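PDB 6XCQ: EreC from Klebsiella pneumoniae, which is an erythromycin esterase that probably confers macrolide resistance by hydrolysing the macrolactone ring of antibiotics such as erythromycin. Local coordinates for residues N159-P163 against I195-A200. The protein carries 1 engineered substitution. Numbering follows the deposited sequence.
Sequences NTLNP and IDGQSA
Leu161 meets Ala200 at one end of the apolar packing, its CD1 tightly placed 3.5 Å from Ala200 CB. At the other end, Pro163 and Ile195 cross at roughly a right angle, with Pro163 CD 3.8 Å from Ile195 CG2. That same methyl group lies against the carbonyl oxygen of Leu161, which is buried with no polar partner in the model. Thr160 lies over the 197-198 backbone: CB approaches Gly197 O at 3.6 Å, while CG2 rests on the carbonyl of Gln198. Its OG1, placed between the backbone N and carbonyl carbon (chi1 56°), accepts a bond from Asn162 N (3.1 Å, 152°), closing an ST turn.

The loop that follows strand 151-154 packs here on the loop between helices 182-191 and 200-208, whose first residue is Ala200. Asn162 OD1 accepts from Arg164 N in the turn that leads into helix 164-177, and Ser199 is the N-cap of helix 200-208, with its OG bonded to Leu362 O. Thr160 O is hydrogen-bonded to Ser203 OG in helix 200-208.

One water bridges the segments, donating to Asn159 O and accepting from Ala200 N (2.8 Å). A second accepts from Asn162 ND2 at 2.7 Å; its approach to Gly197 O is implausibly short, leaving that half of the bridge doubtful. With CG anti to the backbone N (chi1 177°), the Asn162 amide lies alongside the 195-196 backbone, ND2 beside Asp196 CA. Its OD1 is modelled 2.7 Å from Ile195 O, a doubtful spacing for two acceptors.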
loop_
_atom_site.group_PDB
_atom_site.type_symbol
_atom_site.label_atom_id
_atom_site.label_comp_id
_atom_site.label_asym_id
_atom_site.label_seq_id
_atom_site.Cartn_x
_atom_site.Cartn_y
_atom_site.Cartn_z
ATOM N N ASN A 159 1.351 2.712 -8.899
ATOM C CA ASN A 159 1.774 1.316 -8.783
ATOM C C ASN A 159 2.163 0.720 -10.133
ATOM O O ASN A 159 2.572 -0.447 -10.198
ATOM C CB ASN A 159 0.700 0.479 -8.075
ATOM C CG ASN A 159 -0.649 0.522 -8.757
ATOM O OD1 ASN A 159 -0.750 0.622 -9.975
ATOM N ND2 ASN A 159 -1.708 0.409 -7.959
ATOM N N THR A 160 2.065 1.515 -11.197
ATOM C CA THR A 160 2.628 1.210 -12.506
ATOM C C THR A 160 4.065 1.676 -12.655
ATOM O O THR A 160 4.722 1.278 -13.625
ATOM C CB THR A 160 1.808 1.893 -13.604
ATOM O OG1 THR A 160 1.762 3.296 -13.323
ATOM C CG2 THR A 160 0.385 1.343 -13.662
ATOM N N LEU A 161 4.550 2.528 -11.732
ATOM C CA LEU A 161 5.800 3.291 -11.897
ATOM C C LEU A 161 5.827 4.038 -13.235
ATOM O O LEU A 161 6.885 4.315 -13.795
ATOM C CB LEU A 161 7.048 2.406 -11.731
ATOM C CG LEU A 161 7.149 1.657 -10.391
ATOM C CD1 LEU A 161 8.469 0.861 -10.255
ATOM C CD2 LEU A 161 6.980 2.616 -9.214
ATOM N N ASN A 162 4.658 4.416 -13.742
ATOM C CA ASN A 162 4.601 5.234 -14.943
ATOM C C ASN A 162 4.415 6.685 -14.517
ATOM O O ASN A 162 3.361 7.019 -13.955
ATOM C CB ASN A 162 3.450 4.786 -15.840
ATOM C CG ASN A 162 3.284 5.659 -17.078
ATOM O OD1 ASN A 162 3.966 6.680 -17.254
ATOM N ND2 ASN A 162 2.368 5.253 -17.950
ATOM N N PRO A 163 5.386 7.570 -14.754
ATOM C CA PRO A 163 5.273 8.965 -14.285
ATOM C C PRO A 163 4.396 9.867 -15.137
ATOM O O PRO A 163 4.317 11.070 -14.845
ATOM C CB PRO A 163 6.726 9.454 -14.327
ATOM C CG PRO A 163 7.322 8.703 -15.478
ATOM C CD PRO A 163 6.673 7.313 -15.424
ATOM N N ILE A 195 8.274 5.266 -20.641
ATOM C CA ILE A 195 7.958 4.562 -19.396
ATOM C C ILE A 195 6.435 4.484 -19.332
ATOM O O ILE A 195 5.771 5.365 -18.789
ATOM C CB ILE A 195 8.557 5.258 -18.174
ATOM C CG1 ILE A 195 9.997 5.703 -18.441
ATOM C CG2 ILE A 195 8.488 4.347 -16.953
ATOM C CD1 ILE A 195 10.925 4.586 -18.791
ATOM N N ASP A 196 5.865 3.413 -19.906
ATOM C CA ASP A 196 4.411 3.311 -20.012
ATOM C C ASP A 196 3.881 1.935 -19.611
ATOM O O ASP A 196 2.826 1.512 -20.093
ATOM C CB ASP A 196 3.941 3.657 -21.430
ATOM C CG ASP A 196 4.496 2.712 -22.485
ATOM O OD1 ASP A 196 5.139 1.703 -22.125
ATOM O OD2 ASP A 196 4.300 2.992 -23.686
ATOM N N GLY A 197 4.590 1.223 -18.743
ATOM C CA GLY A 197 4.131 -0.083 -18.308
ATOM C C GLY A 197 2.864 -0.010 -17.466
ATOM O O GLY A 197 2.405 1.052 -17.043
ATOM N N GLN A 198 2.273 -1.179 -17.228
ATOM C CA GLN A 198 1.127 -1.293 -16.333
ATOM C C GLN A 198 1.518 -1.953 -15.023
ATOM O O GLN A 198 0.648 -2.260 -14.191
ATOM C CB GLN A 198 -0.009 -2.061 -17.014
ATOM C CG GLN A 198 -0.819 -1.223 -17.992
ATOM C CD GLN A 198 -1.756 -0.240 -17.302
ATOM O OE1 GLN A 198 -1.971 -0.310 -16.092
ATOM N NE2 GLN A 198 -2.325 0.678 -18.074
ATOM N N SER A 199 2.814 -2.175 -14.822
ATOM C CA SER A 199 3.322 -2.690 -13.561
ATOM C C SER A 199 4.793 -2.319 -13.466
ATOM O O SER A 199 5.422 -1.929 -14.455
ATOM C CB SER A 199 3.123 -4.203 -13.461
ATOM O OG SER A 199 4.038 -4.859 -14.312
ATOM N N ALA A 200 5.340 -2.472 -12.257
ATOM C CA ALA A 200 6.737 -2.115 -12.020
ATOM C C ALA A 200 7.685 -2.907 -12.916
ATOM O O ALA A 200 8.698 -2.374 -13.380
ATOM C CB ALA A 200 7.098 -2.327 -10.548
HETATM O O HOH W 1 3.868 -3.085 -9.988
HETATM O O HOH W 2 0.975 2.962 -17.592
#